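Local coordinates for periplasmic oligopeptide-binding protein (Burkholderia pseudomallei, PDB 3ZS6), which probably binds oligopeptides in the periplasm and delivers them to an ABC transport system for uptake into the cell, at residues 29-33 / 150-155; 63-67 / 142-146; 280-286 / 330-334; 431-436 / 462-468. All coordinates share one frame; numbering follows the deposited sequence. Where two conformers were deposited one is given.

Interaction 1: residues 29-33 / 150-155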
loop_
_atom_site.group_PDB
_atom_site.type_symbol
_atom_site.label_atom_id
_atom_site.label_comp_id
_atom_site.label_asym_id
_atom_site.label_seq_id
_atom_site.Cartn_x
_atom_site.Cartn_y
_atom_site.Cartn_z
ATOM N N ASN A 29 6.813 -3.960 -1.546
ATOM C CA ASN A 29 7.584 -3.009 -0.746
ATOM C C ASN A 29 8.364 -3.673 0.391
ATOM O O ASN A 29 9.515 -3.330 0.627
ATOM C CB ASN A 29 6.689 -1.896 -0.194
ATOM C CG ASN A 29 6.403 -0.829 -1.223
ATOM O OD1 ASN A 29 7.104 0.190 -1.295
ATOM N ND2 ASN A 29 5.358 -1.044 -2.021
ATOM N N THR A 30 7.736 -4.617 1.088
ATOM C CA THR A 30 8.407 -5.304 2.200
ATOM C C THR A 30 9.624 -6.084 1.705
ATOM O O THR A 30 10.731 -5.933 2.230
ATOM C CB THR A 30 7.466 -6.271 2.939
ATOM O OG1 THR A 30 6.333 -5.551 3.452
ATOM C CG2 THR A 30 8.208 -6.945 4.089
ATOM N N ILE A 31 9.423 -6.919 0.691
ATOM C CA ILE A 31 10.542 -7.635 0.078
ATOM C C ILE A 31 11.570 -6.691 -0.577
ATOM O O ILE A 31 12.762 -6.805 -0.324
ATOM C CB ILE A 31 10.056 -8.671 -0.938
ATOM C CG1 ILE A 31 9.234 -9.746 -0.223
ATOM C CG2 ILE A 31 11.244 -9.321 -1.662
ATOM C CD1 ILE A 31 8.604 -10.768 -1.157
ATOM N N GLY A 32 11.104 -5.757 -1.402
ATOM C CA GLY A 32 11.999 -4.862 -2.123
ATOM C C GLY A 32 12.872 -3.969 -1.247
ATOM O O GLY A 32 14.002 -3.611 -1.630
ATOM N N LEU A 33 12.362 -3.600 -0.073
ATOM C CA LEU A 33 13.108 -2.703 0.813
ATOM C C LEU A 33 14.165 -3.436 1.643
ATOM O O LEU A 33 15.044 -2.811 2.232
ATOM C CB LEU A 33 12.167 -1.889 1.701
ATOM C CG LEU A 33 11.346 -0.812 0.980
ATOM C CD1 LEU A 33 10.284 -0.237 1.905
ATOM C CD2 LEU A 33 12.234 0.318 0.418
ATOM N N ALA A 150 11.438 6.878 1.284
ATOM C CA ALA A 150 11.695 5.611 1.968
ATOM C C ALA A 150 10.944 4.421 1.347
ATOM O O ALA A 150 11.155 3.276 1.745
ATOM C CB ALA A 150 11.376 5.728 3.468
ATOM N N MET A 151 10.077 4.675 0.371
ATOM C CA MET A 151 9.290 3.618 -0.271
ATOM C C MET A 151 10.029 2.973 -1.450
ATOM O O MET A 151 10.896 3.595 -2.061
ATOM C CB MET A 151 7.940 4.177 -0.741
ATOM C CG MET A 151 6.951 4.486 0.390
ATOM S SD MET A 151 6.551 3.038 1.418
ATOM C CE MET A 151 7.691 3.233 2.773
ATOM N N ALA A 152 9.641 1.751 -1.796
ATOM C CA ALA A 152 10.366 0.985 -2.810
ATOM C C ALA A 152 10.481 1.632 -4.192
ATOM O O ALA A 152 11.539 1.562 -4.815
ATOM C CB ALA A 152 9.814 -0.440 -2.909
ATOM N N PRO A 153 9.406 2.268 -4.680
ATOM C CA PRO A 153 9.544 2.769 -6.049
ATOM C C PRO A 153 10.522 3.944 -6.174
ATOM O O PRO A 153 10.905 4.262 -7.299
ATOM C CB PRO A 153 8.118 3.202 -6.419
ATOM C CG PRO A 153 7.223 2.424 -5.464
ATOM C CD PRO A 153 8.026 2.395 -4.181
ATOM N N LEU A 154 10.924 4.571 -5.069
ATOM C CA LEU A 154 11.918 5.648 -5.161
ATOM C C LEU A 154 13.349 5.199 -4.829
ATOM O O LEU A 154 14.273 6.021 -4.806
ATOM C CB LEU A 154 11.503 6.885 -4.342
ATOM C CG LEU A 154 10.193 7.557 -4.814
ATOM C CD1 LEU A 154 9.819 8.753 -3.937
ATOM C CD2 LEU A 154 10.285 7.991 -6.276
ATOM N N THR A 155 13.538 3.903 -4.591
ATOM C CA THR A 155 14.895 3.373 -4.454
ATOM C C THR A 155 15.678 3.483 -5.770
ATOM O O THR A 155 15.088 3.565 -6.854
ATOM C CB THR A 155 14.919 1.911 -3.964
ATOM O OG1 THR A 155 14.207 1.072 -4.885
ATOM C CG2 THR A 155 14.292 1.804 -2.574
#
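Asn-29 and Leu-33, one turn apart on helix 26-35, meet the loop 150-155 between helices 145-148 and 159-165 in a buried contact that combines one polar bond with a small apolar patch. OD1 of Asn-29 accepts the backbone N-H of Ala-152, N to OD1 3.0 Å, at an N-H...O angle of 155° and with the donor tilted 22° from the amide carbonyl plane. The same oxygen rests 3.2 Å from CB of Ala-152. At the other corner of the amide, ND2 donates to Ser-25 O, so both polar ends are held and the rotation of the group is fixed. Leu-33 lays both of its methyls against Ala-150 O, CD2 at 3.4 Å from that oxygen, and CD2 also lies 3.9 Å from Thr-155 CG2. Within the loop, Ala-152 O takes two donors, the backbone N of Thr-155 and its OG1, the latter at 2.7 Å from the oxygen and in the carbonyl plane; they brace the 3-10 turn 152-154. Asn-29 also packs on an acidic side chain of the bound peptide, which places this junction at the peptide-binding site of a family 5 solute-binding protein.

Interaction 2: residues 63-67 / 142-146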
loop_
_atom_site.group_PDB
_atom_site.type_symbol
_atom_site.label_atom_id
_atom_site.label_comp_id
_atom_site.label_asym_id
_atom_site.label_seq_id
_atom_site.Cartn_x
_atom_site.Cartn_y
_atom_site.Cartn_z
ATOM N N THR A 63 11.970 23.003 -2.240
ATOM C CA THR A 63 13.320 22.488 -2.462
ATOM C C THR A 63 13.871 21.682 -1.287
ATOM O O THR A 63 13.916 22.170 -0.156
ATOM C CB THR A 63 14.295 23.633 -2.762
ATOM O OG1 THR A 63 13.830 24.366 -3.900
ATOM C CG2 THR A 63 15.694 23.090 -3.047
ATOM N N TRP A 64 14.296 20.451 -1.573
ATOM C CA TRP A 64 14.968 19.595 -0.593
ATOM C C TRP A 64 16.385 19.239 -1.048
ATOM O O TRP A 64 16.630 18.996 -2.232
ATOM C CB TRP A 64 14.177 18.296 -0.374
ATOM C CG TRP A 64 12.882 18.466 0.371
ATOM C CD1 TRP A 64 11.662 18.791 -0.159
ATOM C CD2 TRP A 64 12.679 18.310 1.782
ATOM N NE1 TRP A 64 10.717 18.854 0.838
ATOM C CE2 TRP A 64 11.313 18.558 2.037
ATOM C CE3 TRP A 64 13.523 17.991 2.856
ATOM C CZ2 TRP A 64 10.769 18.500 3.321
ATOM C CZ3 TRP A 64 12.984 17.927 4.129
ATOM C CH2 TRP A 64 11.617 18.178 4.351
ATOM N N ILE A 65 17.317 19.200 -0.102
ATOM C CA ILE A 65 18.685 18.779 -0.384
ATOM C C ILE A 65 18.976 17.494 0.389
ATOM O O ILE A 65 18.725 17.423 1.589
ATOM C CB ILE A 65 19.710 19.859 0.039
ATOM C CG1 ILE A 65 19.509 21.144 -0.764
ATOM C CG2 ILE A 65 21.140 19.353 -0.141
ATOM C CD1 ILE A 65 19.931 21.030 -2.205
ATOM N N PHE A 66 19.491 16.481 -0.305
ATOM C CA PHE A 66 19.896 15.232 0.335
ATOM C C PHE A 66 21.404 15.062 0.196
ATOM O O PHE A 66 21.949 15.104 -0.910
ATOM C CB PHE A 66 19.176 14.022 -0.294
ATOM C CG PHE A 66 17.685 14.000 -0.048
ATOM C CD1 PHE A 66 16.821 14.690 -0.885
ATOM C CD2 PHE A 66 17.153 13.291 1.015
ATOM C CE1 PHE A 66 15.451 14.667 -0.671
ATOM C CE2 PHE A 66 15.782 13.264 1.241
ATOM C CZ PHE A 66 14.930 13.958 0.395
ATOM N N LYS A 67 22.080 14.885 1.321
ATOM C CA LYS A 67 23.516 14.639 1.308
ATOM C C LYS A 67 23.750 13.150 1.447
ATOM O O LYS A 67 23.396 12.549 2.464
ATOM C CB LYS A 67 24.217 15.400 2.438
ATOM C CG LYS A 67 24.405 16.881 2.166
ATOM C CD LYS A 67 25.285 17.131 0.937
ATOM C CE LYS A 67 26.734 16.702 1.158
ATOM N NZ LYS A 67 26.893 15.217 1.256
ATOM N N VAL A 142 6.042 20.402 0.190
ATOM C CA VAL A 142 5.714 19.131 0.826
ATOM C C VAL A 142 6.598 18.967 2.059
ATOM O O VAL A 142 7.793 18.699 1.945
ATOM C CB VAL A 142 5.954 17.939 -0.135
ATOM C CG1 VAL A 142 5.610 16.607 0.547
ATOM C CG2 VAL A 142 5.159 18.117 -1.422
ATOM N N SER A 143 6.010 19.117 3.238
ATOM C CA SER A 143 6.800 19.203 4.464
ATOM C C SER A 143 7.373 17.849 4.882
ATOM O O SER A 143 8.325 17.785 5.652
ATOM C CB SER A 143 5.958 19.788 5.601
ATOM O OG SER A 143 4.922 18.891 5.972
ATOM N N TYR A 144 6.778 16.775 4.373
ATOM C CA TYR A 144 7.125 15.424 4.784
ATOM C C TYR A 144 7.806 14.651 3.651
ATOM O O TYR A 144 7.878 13.419 3.678
ATOM C CB TYR A 144 5.862 14.683 5.224
ATOM C CG TYR A 144 4.717 14.794 4.227
ATOM C CD1 TYR A 144 4.608 13.905 3.165
ATOM C CD2 TYR A 144 3.757 15.795 4.351
ATOM C CE1 TYR A 144 3.570 14.002 2.252
ATOM C CE2 TYR A 144 2.717 15.909 3.449
ATOM C CZ TYR A 144 2.624 15.010 2.402
ATOM O OH TYR A 144 1.588 15.123 1.502
ATOM N N PHE A 145 8.314 15.372 2.660
ATOM C CA PHE A 145 8.833 14.713 1.472
ATOM C C PHE A 145 9.786 13.547 1.758
ATOM O O PHE A 145 9.762 12.542 1.051
ATOM C CB PHE A 145 9.467 15.701 0.484
ATOM C CG PHE A 145 9.867 15.054 -0.810
ATOM C CD1 PHE A 145 8.894 14.597 -1.693
ATOM C CD2 PHE A 145 11.203 14.842 -1.120
ATOM C CE1 PHE A 145 9.246 13.967 -2.881
ATOM C CE2 PHE A 145 11.566 14.214 -2.307
ATOM C CZ PHE A 145 10.577 13.767 -3.191
ATOM N N PRO A 146 10.633 13.667 2.791
ATOM C CA PRO A 146 11.559 12.547 2.996
ATOM C C PRO A 146 10.871 11.197 3.258
ATOM O O PRO A 146 11.448 10.170 2.903
ATOM C CB PRO A 146 12.403 13.002 4.199
ATOM C CG PRO A 146 12.386 14.510 4.103
ATOM C CD PRO A 146 10.986 14.844 3.610
HETATM O O HOH W 1 8.994 20.580 -0.788
#
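Trp-64 reaches from strand 63-68, the middle strand of a five-stranded antiparallel sheet, to the type I beta turn Val-142 to Phe-145, which leads into helix 145-148. Its CB points at the turn, and with CG beside the backbone N (chi1 -71°) the indole lies with one face against Phe-145 and Pro-146. First along the ring comes CD1, 3.8 Å from Phe-145 CB. That methylene sits over the five-membered ring, offset toward the rim, in a CH-pi contact 27° off the normal. The Phe-145 ring itself runs back past the indole, its plane at an oblique 37° to it. Further out, Pro-146 CD makes a second CH-pi contact over the same face, 3.6 Å from the centroid of the Trp-64 six-membered ring, and Pro-146 CG lies 3.5 Å from Trp-64 CZ3. At the edge, near the indole plane, are two turn carbonyls: Ser-143 O lies 3.5 Å from CZ2, and Val-142 O faces NE1. Beside the indole, Phe-66 from the same strand brings the edge of its ring, through CZ, to Phe-145 CD2. His-58 of strand 48-60 stacks on Trp-64. The indole N-H is shared between two weak bonds: NE1 donates to Val-142 O at 3.1 Å and to a water, which also accepts from Val-142 N at 3.1 Å.

Interaction 3: residues 280-286 / 330-334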
loop_
_atom_site.group_PDB
_atom_site.type_symbol
_atom_site.label_atom_id
_atom_site.label_comp_id
_atom_site.label_asym_id
_atom_site.label_seq_id
_atom_site.Cartn_x
_atom_site.Cartn_y
_atom_site.Cartn_z
ATOM N N GLU A 280 -24.072 4.161 -3.920
ATOM C CA GLU A 280 -24.504 4.554 -2.590
ATOM C C GLU A 280 -25.414 3.500 -1.954
ATOM O O GLU A 280 -25.245 3.139 -0.786
ATOM C CB GLU A 280 -25.244 5.889 -2.687
ATOM C CG GLU A 280 -25.646 6.491 -1.362
ATOM C CD GLU A 280 -26.333 7.838 -1.533
ATOM O OE1 GLU A 280 -26.456 8.306 -2.689
ATOM O OE2 GLU A 280 -26.738 8.430 -0.515
ATOM N N ALA A 281 -26.385 3.012 -2.722
ATOM C CA ALA A 281 -27.280 1.967 -2.232
ATOM C C ALA A 281 -26.503 0.730 -1.773
ATOM O O ALA A 281 -26.780 0.164 -0.715
ATOM C CB ALA A 281 -28.280 1.582 -3.308
ATOM N N LEU A 282 -25.538 0.303 -2.581
ATOM C CA LEU A 282 -24.747 -0.874 -2.253
ATOM C C LEU A 282 -23.972 -0.649 -0.960
ATOM O O LEU A 282 -23.857 -1.551 -0.125
ATOM C CB LEU A 282 -23.788 -1.221 -3.397
ATOM C CG LEU A 282 -24.407 -1.673 -4.728
ATOM C CD1 LEU A 282 -23.329 -1.825 -5.803
ATOM C CD2 LEU A 282 -25.182 -2.980 -4.561
ATOM N N ALA A 283 -23.464 0.566 -0.790
ATOM C CA ALA A 283 -22.679 0.907 0.393
ATOM C C ALA A 283 -23.495 0.935 1.685
ATOM O O ALA A 283 -23.050 0.441 2.721
ATOM C CB ALA A 283 -21.973 2.245 0.193
ATOM N N MET A 284 -24.683 1.521 1.627
ATOM C CA MET A 284 -25.419 1.833 2.847
ATOM C C MET A 284 -26.120 0.625 3.456
ATOM O O MET A 284 -26.506 0.650 4.618
ATOM C CB MET A 284 -26.423 2.972 2.607
ATOM C CG MET A 284 -27.612 2.599 1.754
ATOM S SD MET A 284 -28.627 4.043 1.355
ATOM C CE MET A 284 -28.873 4.760 2.975
ATOM N N VAL A 285 -26.275 -0.439 2.680
ATOM C CA VAL A 285 -26.953 -1.630 3.186
ATOM C C VAL A 285 -26.043 -2.594 3.978
ATOM O O VAL A 285 -26.522 -3.357 4.822
ATOM C CB VAL A 285 -27.676 -2.362 2.040
ATOM C CG1 VAL A 285 -27.863 -3.820 2.360
ATOM C CG2 VAL A 285 -29.020 -1.674 1.744
ATOM N N LEU A 286 -24.736 -2.551 3.721
ATOM C CA LEU A 286 -23.796 -3.439 4.409
ATOM C C LEU A 286 -23.636 -3.087 5.893
ATOM O O LEU A 286 -23.341 -1.947 6.243
ATOM C CB LEU A 286 -22.419 -3.416 3.731
ATOM C CG LEU A 286 -22.311 -3.725 2.238
ATOM C CD1 LEU A 286 -20.908 -3.368 1.739
ATOM C CD2 LEU A 286 -22.646 -5.183 1.929
ATOM N N ARG A 330 -32.211 2.195 6.520
ATOM C CA ARG A 330 -31.111 2.111 5.565
ATOM C C ARG A 330 -31.559 1.402 4.303
ATOM O O ARG A 330 -31.334 1.883 3.195
ATOM C CB ARG A 330 -29.932 1.343 6.158
ATOM C CG ARG A 330 -29.065 2.135 7.093
ATOM C CD ARG A 330 -27.640 1.654 6.924
ATOM N NE ARG A 330 -26.916 1.643 8.180
ATOM C CZ ARG A 330 -25.733 1.067 8.339
ATOM N NH1 ARG A 330 -25.147 0.454 7.315
ATOM N NH2 ARG A 330 -25.144 1.106 9.523
ATOM N N VAL A 331 -32.198 0.251 4.487
ATOM C CA VAL A 331 -32.620 -0.587 3.374
ATOM C C VAL A 331 -33.693 0.081 2.507
ATOM O O VAL A 331 -33.611 0.063 1.276
ATOM C CB VAL A 331 -33.124 -1.954 3.880
ATOM C CG1 VAL A 331 -33.861 -2.693 2.776
ATOM C CG2 VAL A 331 -31.954 -2.783 4.421
ATOM N N ASP A 332 -34.700 0.664 3.152
ATOM C CA ASP A 332 -35.741 1.404 2.430
ATOM C C ASP A 332 -35.147 2.512 1.565
ATOM O O ASP A 332 -35.464 2.643 0.382
ATOM C CB ASP A 332 -36.744 2.015 3.412
ATOM C CG ASP A 332 -37.686 0.987 4.002
ATOM O OD1 ASP A 332 -38.050 0.035 3.278
ATOM O OD2 ASP A 332 -38.064 1.135 5.186
ATOM N N TYR A 333 -34.291 3.327 2.166
ATOM C CA TYR A 333 -33.656 4.413 1.438
ATOM C C TYR A 333 -32.863 3.854 0.254
ATOM O O TYR A 333 -32.932 4.379 -0.855
ATOM C CB TYR A 333 -32.759 5.214 2.381
ATOM C CG TYR A 333 -32.272 6.536 1.830
ATOM C CD1 TYR A 333 -31.189 6.589 0.963
ATOM C CD2 TYR A 333 -32.889 7.733 2.189
ATOM C CE1 TYR A 333 -30.737 7.787 0.459
ATOM C CE2 TYR A 333 -32.443 8.944 1.687
ATOM C CZ TYR A 333 -31.364 8.963 0.821
ATOM O OH TYR A 333 -30.898 10.155 0.313
ATOM N N ALA A 334 -32.125 2.770 0.482
ATOM C CA ALA A 334 -31.272 2.205 -0.567
ATOM C C ALA A 334 -32.085 1.607 -1.717
ATOM O O ALA A 334 -31.750 1.790 -2.893
ATOM C CB ALA A 334 -30.300 1.160 0.025
HETATM O O HOH W 2 -28.489 10.374 -0.995
#
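Apolar packing centres on Ala-334, whose CB fits between Met-284 and Val-285: Met-284 CG comes to 3.5 Å from it and Val-285 CG2 to 3.6 Å. Ala-281 CB lies against the same methyl, and Val-285 CG2 also meets Val-331 CG2. Met-284 turns its CG between the backbone N and the carbonyl carbon (chi1 71°), which directs the thioether across the interface to Tyr-333. There SD and CE both approach CD1 of the ring, CE at 3.6 Å, a Met-aromatic contact in which the sulfur lies obliquely to the ring; the thioether runs roughly perpendicular to the tyrosine side chain. These contacts join an antiparallel helix pair, the segments of helices 276-285 and 327-340 running at 172° with their axes 8.9 Å apart; the two small alanines, Ala-281 and Ala-334, let the backbones come close, with CA atoms 4.3 Å apart. Polar contacts lie toward both ends of the contact. Arg-330 NH1 donates weakly to Leu-286 O at 3.2 Å, and also to Met-284 O, an atom less surely placed in the model; both oxygens lie at the guanidinium edge, by the C-terminal end of helix 276-285. At the other end a water donates to Glu-280 OE2 and bonds to Tyr-333 OH, 2.7 Å from each oxygen, lying in the plane of the tyrosine ring at its edge. Trp-325 meets Tyr-333 edge-to-face.

Interaction 4: residues 431-436 / 462-468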
loop_
_atom_site.group_PDB
_atom_site.type_symbol
_atom_site.label_atom_id
_atom_site.label_comp_id
_atom_site.label_asym_id
_atom_site.label_seq_id
_atom_site.Cartn_x
_atom_site.Cartn_y
_atom_site.Cartn_z
ATOM N N TYR A 431 -12.520 7.182 -10.932
ATOM C CA TYR A 431 -13.293 8.321 -10.458
ATOM C C TYR A 431 -12.591 9.599 -10.877
ATOM O O TYR A 431 -11.359 9.634 -10.966
ATOM C CB TYR A 431 -13.417 8.244 -8.935
ATOM C CG TYR A 431 -14.165 9.377 -8.266
ATOM C CD1 TYR A 431 -15.551 9.461 -8.329
ATOM C CD2 TYR A 431 -13.485 10.339 -7.534
ATOM C CE1 TYR A 431 -16.236 10.488 -7.700
ATOM C CE2 TYR A 431 -14.160 11.370 -6.902
ATOM C CZ TYR A 431 -15.530 11.438 -6.984
ATOM O OH TYR A 431 -16.193 12.462 -6.343
ATOM N N CYS A 432 -13.365 10.642 -11.163
ATOM C CA CYS A 432 -12.782 11.950 -11.450
ATOM C C CYS A 432 -13.732 13.081 -11.089
ATOM O O CYS A 432 -14.770 13.262 -11.725
ATOM C CB CYS A 432 -12.356 12.070 -12.913
ATOM S SG CYS A 432 -11.708 13.729 -13.354
ATOM N N ASN A 433 -13.367 13.834 -10.059
ATOM C CA ASN A 433 -14.142 14.993 -9.645
ATOM C C ASN A 433 -13.233 16.206 -9.511
ATOM O O ASN A 433 -12.577 16.383 -8.481
ATOM C CB ASN A 433 -14.887 14.726 -8.335
ATOM C CG ASN A 433 -15.842 15.857 -7.965
ATOM O OD1 ASN A 433 -15.580 17.033 -8.246
ATOM N ND2 ASN A 433 -16.959 15.504 -7.335
ATOM N N PRO A 434 -13.197 17.045 -10.564
ATOM C CA PRO A 434 -12.338 18.229 -10.677
ATOM C C PRO A 434 -12.449 19.153 -9.467
ATOM O O PRO A 434 -11.457 19.767 -9.081
ATOM C CB PRO A 434 -12.875 18.938 -11.928
ATOM C CG PRO A 434 -13.492 17.839 -12.741
ATOM C CD PRO A 434 -14.085 16.890 -11.733
ATOM N N LYS A 435 -13.637 19.259 -8.880
ATOM C CA LYS A 435 -13.796 20.067 -7.676
ATOM C C LYS A 435 -12.984 19.472 -6.521
ATOM O O LYS A 435 -12.244 20.187 -5.834
ATOM C CB LYS A 435 -15.266 20.205 -7.293
ATOM C CG LYS A 435 -15.497 21.018 -6.031
ATOM C CD LYS A 435 -14.894 22.415 -6.145
ATOM C CE LYS A 435 -15.185 23.251 -4.904
ATOM N NZ LYS A 435 -14.614 24.628 -4.997
ATOM N N VAL A 436 -13.112 18.165 -6.312
ATOM C CA VAL A 436 -12.280 17.504 -5.314
ATOM C C VAL A 436 -10.806 17.811 -5.583
ATOM O O VAL A 436 -10.082 18.235 -4.687
ATOM C CB VAL A 436 -12.496 15.972 -5.282
ATOM C CG1 VAL A 436 -11.413 15.308 -4.446
ATOM C CG2 VAL A 436 -13.885 15.636 -4.745
ATOM N N LEU A 462 -16.428 15.416 0.227
ATOM C CA LEU A 462 -17.069 15.645 -1.063
ATOM C C LEU A 462 -16.968 14.401 -1.937
ATOM O O LEU A 462 -17.962 13.956 -2.527
ATOM C CB LEU A 462 -16.440 16.842 -1.777
ATOM C CG LEU A 462 -17.134 17.266 -3.075
ATOM C CD1 LEU A 462 -18.601 17.576 -2.806
ATOM C CD2 LEU A 462 -16.431 18.469 -3.718
ATOM N N ALA A 463 -15.766 13.838 -2.017
ATOM C CA ALA A 463 -15.555 12.610 -2.781
ATOM C C ALA A 463 -16.384 11.432 -2.256
ATOM O O ALA A 463 -16.970 10.690 -3.040
ATOM C CB ALA A 463 -14.085 12.244 -2.804
ATOM N N MET A 464 -16.409 11.238 -0.938
ATOM C CA MET A 464 -17.082 10.062 -0.377
ATOM C C MET A 464 -18.608 10.138 -0.535
ATOM O O MET A 464 -19.286 9.111 -0.573
ATOM C CB MET A 464 -16.701 9.839 1.091
ATOM C CG MET A 464 -15.242 9.460 1.323
ATOM S SD MET A 464 -14.711 7.965 0.461
ATOM C CE MET A 464 -14.001 8.662 -1.031
ATOM N N ASN A 465 -19.144 11.354 -0.621
ATOM C CA ASN A 465 -20.567 11.523 -0.902
ATOM C C ASN A 465 -20.929 11.006 -2.289
ATOM O O ASN A 465 -22.100 10.779 -2.594
ATOM C CB ASN A 465 -20.994 12.982 -0.733
ATOM C CG ASN A 465 -21.174 13.367 0.724
ATOM O OD1 ASN A 465 -21.850 12.670 1.484
ATOM N ND2 ASN A 465 -20.563 14.472 1.124
ATOM N N ASP A 466 -19.912 10.799 -3.121
ATOM C CA ASP A 466 -20.103 10.189 -4.435
ATOM C C ASP A 466 -19.952 8.660 -4.403
ATOM O O ASP A 466 -20.233 7.984 -5.387
ATOM C CB ASP A 466 -19.136 10.805 -5.457
ATOM C CG ASP A 466 -19.553 12.217 -5.893
ATOM O OD1 ASP A 466 -20.708 12.614 -5.621
ATOM O OD2 ASP A 466 -18.733 12.922 -6.514
ATOM N N TYR A 467 -19.511 8.122 -3.266
ATOM C CA TYR A 467 -19.320 6.668 -3.111
ATOM C C TYR A 467 -18.611 6.017 -4.297
ATOM O O TYR A 467 -19.092 5.036 -4.858
ATOM C CB TYR A 467 -20.661 5.984 -2.807
ATOM C CG TYR A 467 -21.274 6.559 -1.559
ATOM C CD1 TYR A 467 -20.913 6.078 -0.315
ATOM C CD2 TYR A 467 -22.151 7.640 -1.621
ATOM C CE1 TYR A 467 -21.431 6.623 0.835
ATOM C CE2 TYR A 467 -22.683 8.190 -0.473
ATOM C CZ TYR A 467 -22.317 7.673 0.754
ATOM O OH TYR A 467 -22.827 8.203 1.915
ATOM N N PRO A 468 -17.451 6.569 -4.680
ATOM C CA PRO A 468 -16.661 6.012 -5.782
ATOM C C PRO A 468 -16.192 4.584 -5.501
ATOM O O PRO A 468 -15.941 3.837 -6.449
ATOM C CB PRO A 468 -15.466 6.972 -5.886
ATOM C CG PRO A 468 -15.388 7.644 -4.532
ATOM C CD PRO A 468 -16.829 7.776 -4.104
#
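The backbones come together at two points, with CA atoms 6.2 Å apart at Tyr-431 and Pro-468 and 6.4 Å at Val-436 and Ala-463, so that the start of helix 434-443 lies against the end of helix 449-464. Asp-466 joins them through a single oxygen. OD2 accepts from Tyr-431 OH at 2.6 Å, met on the anti side, and from Asn-433 ND2 at 3.2 Å, which comes nearly along the C-O axis with the oxygen in the amide plane. Amide and carboxylate are nearly coplanar, whereas the tyrosine ring is turned 61° from the carboxylate. Two donors on OD2 would be expected to favour the charged carboxylate. Asn-433 is also the N-cap residue of helix 434-443: its OD1 accepts weakly from the backbone N of Lys-435 and of Val-436, so one amide caps the helix and holds Asp-466. Pro-468 CB lies over one face of the Tyr-431 ring, 3.9 Å from its centroid, in a CH-pi contact. Beyond the polar group, Leu-462 CD2 packs 3.6 Å from Lys-435 CG and touches Val-436 CG2, which also meets Ala-463 CB. Cys-432, disulfide-bonded to Cys-422, ties the loop before helix 434-443 to the preceding chain, while Asp-466 packs on Lys-276 of helix 276-285 and Pro-468 leads into strand 470-480.

The four contacts form two pairs. Interactions 1 and 2, centres 18 Å apart, follow one another through helix 145-148: 142-146 enters it and 150-155 leaves it, and the 63-67/142-146 loop lies within the longer 29-33/150-155 one. Interactions 3 and 4, later in the chain, are also 18 Å apart and touch directly, Tyr-467 CE2 packing 3.5 Å from Glu-280 CG, so helix 276-285 is shared between the helix pair and the turn after helix 449-464. Between the pairs centres lie about 30 to 44 Å apart without contact. Interaction 1 packs on the bound peptide, while the other three join helices, strands and turns elsewhere in the fold.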